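Mgp-operon protein 3 (Mycoplasma pneumoniae, PDB 6RJ1) is an immunodominant extracellular adhesin component, P40/P90, that takes part in cell adhesion, probably together with P1 and through binding of host sugars. Local coordinates at residues N798-L803 and V809-F814; L694-V699 and I832-T837; D68-D73 and S156-L161. All coordinates share one frame; numbering follows the deposited sequence.

Contact 1: residues N798-L803 and V809-F814; sequences NYSAVL and VVRLNF
R811 and S800 meet on one face of an antiparallel beta hairpin, strands 799-805 and 808-815, in which the 799-803 and 809-814 segments run at 158° to each other. Followed outward, the arginine starts with CB and CG beside V802, CG lying 3.9 Å from V802 CG1. Its CG is anti to the backbone N (chi1 -171°), the start of an extended chain to NE that carries the guanidinium past V802 to S800. There NE (3.2 Å) and NH2 (3.1 Å) both donate to S800 OG, a side-on grip of one oxygen lying in the guanidinium plane. NH2 also forms a salt bridge with E899, and NH1 donates to A914 O, which should fix the rotation of the buried group and probably balances its charge. N813, on the same face, has its amide nitrogen bonded to I832 O and P913 O. The other face is apolar: L803 CG packs on V810 CG1, and L803 CD2 on L812 CD1. V551 and A553 of strand 549-563 lie against this side. A801 and L812 form a hydrogen-bonded pair, with L812 N to A801 O at 2.8 Å; L803 and V810 form the next. At the Y799 end of the hairpin the Y799 and F814 rings are nearly parallel, at 23°, but slid apart with little overlap. Y799 OH bonds to D819, while Y799 CE1 rests 3.6 Å from F814 CB.

Contact 2: residues L694-V699 and I832-T837; sequences LVYGIV and ISFSYT
Y696 OH and S833 OG share a hydrogen bond of 2.9 Å, in which either hydroxyl could be the donor. It links two beta sheets of a protein whose MgpC adhesin family belongs to the beta-propeller clan: strand 693-699 lies between strands 549-563 and 723-732 in a mixed sheet, and S833 just precedes strand 834-838 of the antiparallel sheet that follows in the chain. The backbones stay well apart, with Y696 CA and F834 CA 9.0 Å from each other, and the contact between the two is made mainly by side chains. The serine oxygen comes to the edge of the tyrosine ring, in its plane. Y696 has CG between its backbone N and carbonyl carbon (chi1 61°), a torsion that sends the ring across toward S833 and F834. Its hydroxyl also rests against the side-chain base of F834, with OH 3.4 Å from F834 CB. The two rings meet obliquely, planes at 31° and centroids 5.8 Å apart; the nearest ring carbons, Y696 CE1 and F834 CD2, are 3.8 Å apart. The F834 side chain extends from its strand far enough to meet L694 as well. H731 of the adjoining strand 723-732 stacks on the phenylalanine ring, and V810 and L812 of strand 808-815 also touch F834. All four touching residues are buried, and the hydroxyl pair is a polar link among mostly apolar contacts. L694 reaches the edge of the F834 ring in its plane, CD2 standing 3.7 Å from F834 CE2.

Contact 3: residues D68-D73 and S156-L161; sequences DTTSSD and SLYKTL
T70 and Y158 lie alongside one another, pointing opposite ways, the threonine projecting toward the helix and the tyrosine toward the loop. A chi1 of -179° swings the Y158 ring beside its own carbonyl carbon and carries the phenol outward from the helix to the 68-73 chain. The threonine meets its outer part: T70 CB is 3.5 Å from Y158 OH, and T70 CG2 is 3.8 Å from Y158 CE2. T70 CG2 approaches the ring obliquely, as does D68 CA, which lies 3.3 Å from Y158 OH. The hydroxyl is hydrogen-bonded to Q67 O, just before D68, and F66 meets the aromatic ring with planes at about 45°. This is a tyrosine from the first turn of helix 157-163 lodged against the loop between strands 64-66 and 82-84. S156 is the helix N-cap, its OG accepting from K159 N at 3.1 Å with an N-H...O angle of 159°. K159 NZ forms a salt bridge with E142, which also touches Y158. In the loop, T69 OG1 donates to D68 O at 2.8 Å from above the carbonyl plane.

From the N terminus, contact 3 comes first: residues 156-161 return to 68-73 and close a loop containing strands 114-121 and 125-135, linking an early loop to helix 157-163. The chain then builds most of the sheet that holds strands 549-563 and 693-699 before residues 694-699 open contact 2, which 832-837 close 133 residues later. Contact 1, a local hairpin closure, is nested inside that loop. Strands 808-815 and 834-838 are sheet neighbours, and R811 N probably bonds to S835 O across them. Contact 1 builds this antiparallel sheet, and contact 2 ties it to the sheet of strand 693-699. Contact 3 stands apart, its centre about 42 Å from that of contact 1, across the chain's centre.

Contact 1: residues N798-L803 and V809-F814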
loop_
_atom_site.group_PDB
_atom_site.type_symbol
_atom_site.label_atom_id
_atom_site.label_comp_id
_atom_site.label_asym_id
_atom_site.label_seq_id
_atom_site.Cartn_x
_atom_site.Cartn_y
_atom_site.Cartn_z
ATOM N N ASN A 798 17.328 19.706 -11.009
ATOM C CA ASN A 798 16.434 18.548 -11.087
ATOM C C ASN A 798 16.360 17.752 -9.794
ATOM O O ASN A 798 17.316 17.707 -9.021
ATOM C CB ASN A 798 16.836 17.595 -12.228
ATOM C CG ASN A 798 16.865 18.171 -13.625
ATOM O OD1 ASN A 798 16.077 19.049 -14.007
ATOM N ND2 ASN A 798 17.780 17.657 -14.432
ATOM N N TYR A 799 15.218 17.095 -9.583
ATOM C CA TYR A 799 14.995 16.238 -8.431
ATOM C C TYR A 799 14.095 15.069 -8.771
ATOM O O TYR A 799 13.189 15.184 -9.603
ATOM C CB TYR A 799 14.513 17.014 -7.191
ATOM C CG TYR A 799 13.215 17.767 -7.369
ATOM C CD1 TYR A 799 11.991 17.168 -7.072
ATOM C CD2 TYR A 799 13.209 19.098 -7.770
ATOM C CE1 TYR A 799 10.792 17.865 -7.207
ATOM C CE2 TYR A 799 12.017 19.805 -7.912
ATOM C CZ TYR A 799 10.812 19.183 -7.630
ATOM O OH TYR A 799 9.642 19.879 -7.768
ATOM N N SER A 800 14.367 13.934 -8.138
ATOM C CA SER A 800 13.627 12.704 -8.341
ATOM C C SER A 800 13.427 11.996 -7.028
ATOM O O SER A 800 14.153 12.242 -6.076
ATOM C CB SER A 800 14.385 11.791 -9.301
ATOM O OG SER A 800 14.493 12.385 -10.583
ATOM N N ALA A 801 12.447 11.114 -6.978
ATOM C CA ALA A 801 12.191 10.284 -5.813
ATOM C C ALA A 801 12.314 8.855 -6.269
ATOM O O ALA A 801 11.934 8.527 -7.396
ATOM C CB ALA A 801 10.802 10.537 -5.268
ATOM N N VAL A 802 12.907 8.013 -5.435
ATOM C CA VAL A 802 13.028 6.607 -5.799
ATOM C C VAL A 802 12.399 5.742 -4.727
ATOM O O VAL A 802 12.260 6.175 -3.582
ATOM C CB VAL A 802 14.458 6.125 -6.203
ATOM C CG1 VAL A 802 15.039 6.932 -7.366
ATOM C CG2 VAL A 802 15.404 6.098 -5.014
ATOM N N LEU A 803 12.001 4.533 -5.109
ATOM C CA LEU A 803 11.428 3.538 -4.203
ATOM C C LEU A 803 11.680 2.135 -4.738
ATOM O O LEU A 803 11.850 1.935 -5.950
ATOM C CB LEU A 803 9.926 3.773 -3.916
ATOM C CG LEU A 803 8.947 3.500 -5.047
ATOM C CD1 LEU A 803 7.757 2.719 -4.553
ATOM C CD2 LEU A 803 8.543 4.776 -5.744
ATOM N N VAL A 809 13.560 -1.276 -9.138
ATOM C CA VAL A 809 13.531 0.081 -8.612
ATOM C C VAL A 809 12.653 0.980 -9.489
ATOM O O VAL A 809 12.695 0.888 -10.721
ATOM C CB VAL A 809 14.967 0.651 -8.390
ATOM C CG1 VAL A 809 15.751 0.779 -9.698
ATOM C CG2 VAL A 809 14.947 1.980 -7.632
ATOM N N VAL A 810 11.859 1.845 -8.846
ATOM C CA VAL A 810 11.019 2.802 -9.560
ATOM C C VAL A 810 11.484 4.221 -9.239
ATOM O O VAL A 810 11.692 4.577 -8.074
ATOM C CB VAL A 810 9.479 2.593 -9.439
ATOM C CG1 VAL A 810 9.113 1.681 -8.286
ATOM C CG2 VAL A 810 8.701 3.906 -9.381
ATOM N N ARG A 811 11.710 4.996 -10.302
ATOM C CA ARG A 811 12.132 6.382 -10.232
ATOM C C ARG A 811 10.977 7.280 -10.657
ATOM O O ARG A 811 10.316 7.023 -11.675
ATOM C CB ARG A 811 13.356 6.624 -11.127
ATOM C CG ARG A 811 13.968 7.999 -10.923
ATOM C CD ARG A 811 15.143 8.232 -11.825
ATOM N NE ARG A 811 15.492 9.645 -11.863
ATOM C CZ ARG A 811 16.477 10.152 -12.591
ATOM N NH1 ARG A 811 17.223 9.363 -13.356
ATOM N NH2 ARG A 811 16.732 11.450 -12.555
ATOM N N LEU A 812 10.756 8.342 -9.879
ATOM C CA LEU A 812 9.714 9.330 -10.127
ATOM C C LEU A 812 10.357 10.665 -10.451
ATOM O O LEU A 812 11.118 11.190 -9.648
ATOM C CB LEU A 812 8.736 9.408 -8.943
ATOM C CG LEU A 812 8.169 8.060 -8.472
ATOM C CD1 LEU A 812 7.436 8.207 -7.162
ATOM C CD2 LEU A 812 7.310 7.400 -9.546
ATOM N N ASN A 813 10.104 11.170 -11.662
ATOM C CA ASN A 813 10.703 12.398 -12.188
ATOM C C ASN A 813 9.758 13.581 -12.166
ATOM O O ASN A 813 8.566 13.439 -12.452
ATOM C CB ASN A 813 11.273 12.160 -13.588
ATOM C CG ASN A 813 12.119 10.916 -13.661
ATOM O OD1 ASN A 813 13.219 10.848 -13.103
ATOM N ND2 ASN A 813 11.608 9.890 -14.326
ATOM N N PHE A 814 10.306 14.758 -11.820
ATOM C CA PHE A 814 9.556 16.007 -11.693
ATOM C C PHE A 814 10.201 17.155 -12.458
ATOM O O PHE A 814 11.410 17.137 -12.699
ATOM C CB PHE A 814 9.398 16.390 -10.204
ATOM C CG PHE A 814 8.882 15.288 -9.305
ATOM C CD1 PHE A 814 7.519 15.054 -9.180
ATOM C CD2 PHE A 814 9.758 14.479 -8.596
ATOM C CE1 PHE A 814 7.044 14.026 -8.362
ATOM C CE2 PHE A 814 9.280 13.451 -7.781
ATOM C CZ PHE A 814 7.926 13.230 -7.672
#

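Contact 2: residues L694-V699 and I832-T837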
loop_
_atom_site.group_PDB
_atom_site.type_symbol
_atom_site.label_atom_id
_atom_site.label_comp_id
_atom_site.label_asym_id
_atom_site.label_seq_id
_atom_site.Cartn_x
_atom_site.Cartn_y
_atom_site.Cartn_z
ATOM N N LEU A 694 0.291 1.634 -8.841
ATOM C CA LEU A 694 1.103 2.536 -8.050
ATOM C C LEU A 694 0.600 3.956 -8.296
ATOM O O LEU A 694 0.409 4.367 -9.432
ATOM C CB LEU A 694 2.607 2.417 -8.349
ATOM C CG LEU A 694 3.520 3.185 -7.355
ATOM C CD1 LEU A 694 3.879 2.327 -6.137
ATOM C CD2 LEU A 694 4.758 3.708 -8.038
ATOM N N VAL A 695 0.353 4.667 -7.213
ATOM C CA VAL A 695 -0.118 6.041 -7.157
ATOM C C VAL A 695 1.054 6.858 -6.592
ATOM O O VAL A 695 1.670 6.462 -5.600
ATOM C CB VAL A 695 -1.392 6.098 -6.261
ATOM C CG1 VAL A 695 -1.763 7.520 -5.886
ATOM C CG2 VAL A 695 -2.569 5.405 -6.939
ATOM N N TYR A 696 1.399 7.956 -7.259
ATOM C CA TYR A 696 2.511 8.825 -6.853
ATOM C C TYR A 696 2.187 10.272 -7.193
ATOM O O TYR A 696 1.295 10.527 -8.004
ATOM C CB TYR A 696 3.832 8.383 -7.525
ATOM C CG TYR A 696 3.813 8.451 -9.041
ATOM C CD1 TYR A 696 3.304 7.397 -9.801
ATOM C CD2 TYR A 696 4.308 9.564 -9.716
ATOM C CE1 TYR A 696 3.261 7.462 -11.191
ATOM C CE2 TYR A 696 4.282 9.634 -11.108
ATOM C CZ TYR A 696 3.748 8.584 -11.842
ATOM O OH TYR A 696 3.704 8.647 -13.216
ATOM N N GLY A 697 2.919 11.203 -6.594
ATOM C CA GLY A 697 2.714 12.615 -6.873
ATOM C C GLY A 697 3.481 13.578 -6.000
ATOM O O GLY A 697 4.130 13.187 -5.022
ATOM N N ILE A 698 3.411 14.856 -6.396
ATOM C CA ILE A 698 3.988 16.012 -5.722
ATOM C C ILE A 698 2.817 16.881 -5.233
ATOM O O ILE A 698 1.847 17.075 -5.974
ATOM C CB ILE A 698 5.019 16.771 -6.619
ATOM C CG1 ILE A 698 5.781 17.843 -5.808
ATOM C CG2 ILE A 698 4.394 17.343 -7.934
ATOM C CD1 ILE A 698 7.010 18.412 -6.493
ATOM N N VAL A 699 2.879 17.346 -3.977
ATOM C CA VAL A 699 1.809 18.136 -3.378
ATOM C C VAL A 699 2.390 19.387 -2.683
ATOM O O VAL A 699 3.368 19.290 -1.935
ATOM C CB VAL A 699 0.848 17.271 -2.492
ATOM C CG1 VAL A 699 1.481 15.955 -2.039
ATOM C CG2 VAL A 699 0.260 18.038 -1.318
ATOM N N ILE A 832 7.121 10.146 -18.903
ATOM C CA ILE A 832 8.521 10.332 -18.533
ATOM C C ILE A 832 8.673 10.589 -17.006
ATOM O O ILE A 832 9.801 10.629 -16.513
ATOM C CB ILE A 832 9.250 11.371 -19.431
ATOM C CG1 ILE A 832 8.542 12.750 -19.457
ATOM C CG2 ILE A 832 9.457 10.803 -20.853
ATOM C CD1 ILE A 832 9.395 13.921 -20.079
ATOM N N SER A 833 7.533 10.687 -16.264
ATOM C CA SER A 833 7.457 10.898 -14.812
ATOM C C SER A 833 7.634 9.588 -14.030
ATOM O O SER A 833 7.920 9.616 -12.834
ATOM C CB SER A 833 6.124 11.541 -14.438
ATOM O OG SER A 833 5.034 10.681 -14.726
ATOM N N PHE A 834 7.426 8.446 -14.703
ATOM C CA PHE A 834 7.550 7.117 -14.104
ATOM C C PHE A 834 8.537 6.253 -14.886
ATOM O O PHE A 834 8.507 6.233 -16.119
ATOM C CB PHE A 834 6.176 6.429 -14.045
ATOM C CG PHE A 834 6.156 5.047 -13.435
ATOM C CD1 PHE A 834 6.353 3.918 -14.221
ATOM C CD2 PHE A 834 5.898 4.870 -12.083
ATOM C CE1 PHE A 834 6.327 2.639 -13.658
ATOM C CE2 PHE A 834 5.851 3.590 -11.529
ATOM C CZ PHE A 834 6.060 2.485 -12.319
ATOM N N SER A 835 9.374 5.507 -14.147
ATOM C CA SER A 835 10.355 4.567 -14.685
ATOM C C SER A 835 10.522 3.372 -13.735
ATOM O O SER A 835 10.647 3.560 -12.523
ATOM C CB SER A 835 11.694 5.254 -14.924
ATOM O OG SER A 835 12.777 4.506 -14.390
ATOM N N TYR A 836 10.526 2.154 -14.291
ATOM C CA TYR A 836 10.744 0.927 -13.534
ATOM C C TYR A 836 11.891 0.163 -14.190
ATOM O O TYR A 836 11.826 -0.149 -15.383
ATOM C CB TYR A 836 9.456 0.087 -13.431
ATOM C CG TYR A 836 9.686 -1.339 -12.976
ATOM C CD1 TYR A 836 9.829 -1.648 -11.625
ATOM C CD2 TYR A 836 9.788 -2.380 -13.897
ATOM C CE1 TYR A 836 10.055 -2.957 -11.203
ATOM C CE2 TYR A 836 10.037 -3.686 -13.488
ATOM C CZ TYR A 836 10.156 -3.973 -12.140
ATOM O OH TYR A 836 10.398 -5.265 -11.748
ATOM N N THR A 837 12.960 -0.096 -13.425
ATOM C CA THR A 837 14.118 -0.841 -13.915
ATOM C C THR A 837 14.238 -2.118 -13.082
ATOM O O THR A 837 14.394 -2.026 -11.860
ATOM C CB THR A 837 15.380 0.022 -13.885
ATOM O OG1 THR A 837 15.084 1.298 -14.451
ATOM C CG2 THR A 837 16.551 -0.624 -14.625
#

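Contact 3: residues D68-D73 and S156-L161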
loop_
_atom_site.group_PDB
_atom_site.type_symbol
_atom_site.label_atom_id
_atom_site.label_comp_id
_atom_site.label_asym_id
_atom_site.label_seq_id
_atom_site.Cartn_x
_atom_site.Cartn_y
_atom_site.Cartn_z
ATOM N N ASP A 68 -21.759 2.232 15.972
ATOM C CA ASP A 68 -22.660 1.768 14.922
ATOM C C ASP A 68 -23.955 1.298 15.553
ATOM O O ASP A 68 -23.932 0.491 16.486
ATOM C CB ASP A 68 -22.016 0.657 14.071
ATOM C CG ASP A 68 -21.677 -0.632 14.803
ATOM O OD1 ASP A 68 -21.164 -0.556 15.947
ATOM O OD2 ASP A 68 -21.917 -1.716 14.233
ATOM N N THR A 69 -25.070 1.882 15.083
ATOM C CA THR A 69 -26.496 1.711 15.427
ATOM C C THR A 69 -27.166 3.024 15.047
ATOM O O THR A 69 -28.105 3.038 14.244
ATOM C CB THR A 69 -26.786 1.421 16.938
ATOM O OG1 THR A 69 -25.829 2.073 17.779
ATOM C CG2 THR A 69 -26.883 -0.068 17.256
ATOM N N THR A 70 -26.621 4.131 15.610
ATOM C CA THR A 70 -27.007 5.539 15.518
ATOM C C THR A 70 -28.484 5.678 16.023
ATOM O O THR A 70 -29.448 5.798 15.257
ATOM C CB THR A 70 -26.613 6.190 14.162
ATOM O OG1 THR A 70 -26.568 7.601 14.328
ATOM C CG2 THR A 70 -27.478 5.776 12.959
ATOM N N SER A 71 -28.607 5.636 17.364
ATOM C CA SER A 71 -29.849 5.706 18.138
ATOM C C SER A 71 -30.555 7.068 18.060
ATOM O O SER A 71 -29.904 8.087 17.801
ATOM C CB SER A 71 -29.583 5.331 19.595
ATOM O OG SER A 71 -28.633 6.194 20.201
ATOM N N SER A 72 -31.897 7.069 18.305
ATOM C CA SER A 72 -32.808 8.230 18.295
ATOM C C SER A 72 -32.839 8.966 16.931
ATOM O O SER A 72 -32.453 8.376 15.918
ATOM C CB SER A 72 -32.501 9.181 19.455
ATOM O OG SER A 72 -32.611 8.530 20.710
ATOM N N ASP A 73 -33.343 10.226 16.900
ATOM C CA ASP A 73 -33.404 11.065 15.695
ATOM C C ASP A 73 -33.251 12.567 16.035
ATOM O O ASP A 73 -34.058 13.402 15.606
ATOM C CB ASP A 73 -34.646 10.760 14.829
ATOM C CG ASP A 73 -34.314 9.991 13.561
ATOM O OD1 ASP A 73 -33.769 10.606 12.614
ATOM O OD2 ASP A 73 -34.590 8.772 13.516
ATOM N N SER A 156 -23.181 9.699 2.550
ATOM C CA SER A 156 -22.822 9.426 3.939
ATOM C C SER A 156 -21.668 8.446 4.106
ATOM O O SER A 156 -21.823 7.247 3.851
ATOM C CB SER A 156 -24.044 8.948 4.717
ATOM O OG SER A 156 -23.704 8.502 6.019
ATOM N N LEU A 157 -20.529 8.954 4.602
ATOM C CA LEU A 157 -19.356 8.149 4.916
ATOM C C LEU A 157 -19.690 7.216 6.087
ATOM O O LEU A 157 -19.268 6.061 6.088
ATOM C CB LEU A 157 -18.163 9.056 5.241
ATOM C CG LEU A 157 -16.844 8.414 5.718
ATOM C CD1 LEU A 157 -16.308 7.365 4.734
ATOM C CD2 LEU A 157 -15.804 9.469 5.931
ATOM N N TYR A 158 -20.501 7.701 7.044
ATOM C CA TYR A 158 -20.962 6.923 8.192
ATOM C C TYR A 158 -21.652 5.619 7.746
ATOM O O TYR A 158 -21.354 4.550 8.289
ATOM C CB TYR A 158 -21.886 7.758 9.097
ATOM C CG TYR A 158 -22.356 6.978 10.303
ATOM C CD1 TYR A 158 -21.518 6.773 11.394
ATOM C CD2 TYR A 158 -23.612 6.382 10.326
ATOM C CE1 TYR A 158 -21.926 6.012 12.487
ATOM C CE2 TYR A 158 -24.034 5.627 11.417
ATOM C CZ TYR A 158 -23.177 5.427 12.485
ATOM O OH TYR A 158 -23.560 4.666 13.552
ATOM N N LYS A 159 -22.548 5.714 6.747
ATOM C CA LYS A 159 -23.277 4.570 6.206
ATOM C C LYS A 159 -22.332 3.531 5.613
ATOM O O LYS A 159 -22.540 2.337 5.834
ATOM C CB LYS A 159 -24.343 5.017 5.194
ATOM C CG LYS A 159 -25.562 5.642 5.849
ATOM C CD LYS A 159 -26.723 5.779 4.883
ATOM C CE LYS A 159 -27.912 6.468 5.513
ATOM N NZ LYS A 159 -27.763 7.949 5.502
ATOM N N THR A 160 -21.264 3.987 4.916
ATOM C CA THR A 160 -20.234 3.126 4.315
ATOM C C THR A 160 -19.478 2.372 5.402
ATOM O O THR A 160 -19.260 1.169 5.264
ATOM C CB THR A 160 -19.231 3.954 3.476
ATOM O OG1 THR A 160 -19.927 4.796 2.562
ATOM C CG2 THR A 160 -18.214 3.077 2.720
ATOM N N LEU A 161 -19.068 3.088 6.471
ATOM C CA LEU A 161 -18.295 2.535 7.574
ATOM C C LEU A 161 -19.053 1.494 8.383
ATOM O O LEU A 161 -18.441 0.557 8.900
ATOM C CB LEU A 161 -17.741 3.651 8.463
ATOM C CG LEU A 161 -16.763 4.625 7.784
ATOM C CD1 LEU A 161 -16.507 5.830 8.653
ATOM C CD2 LEU A 161 -15.452 3.937 7.377
#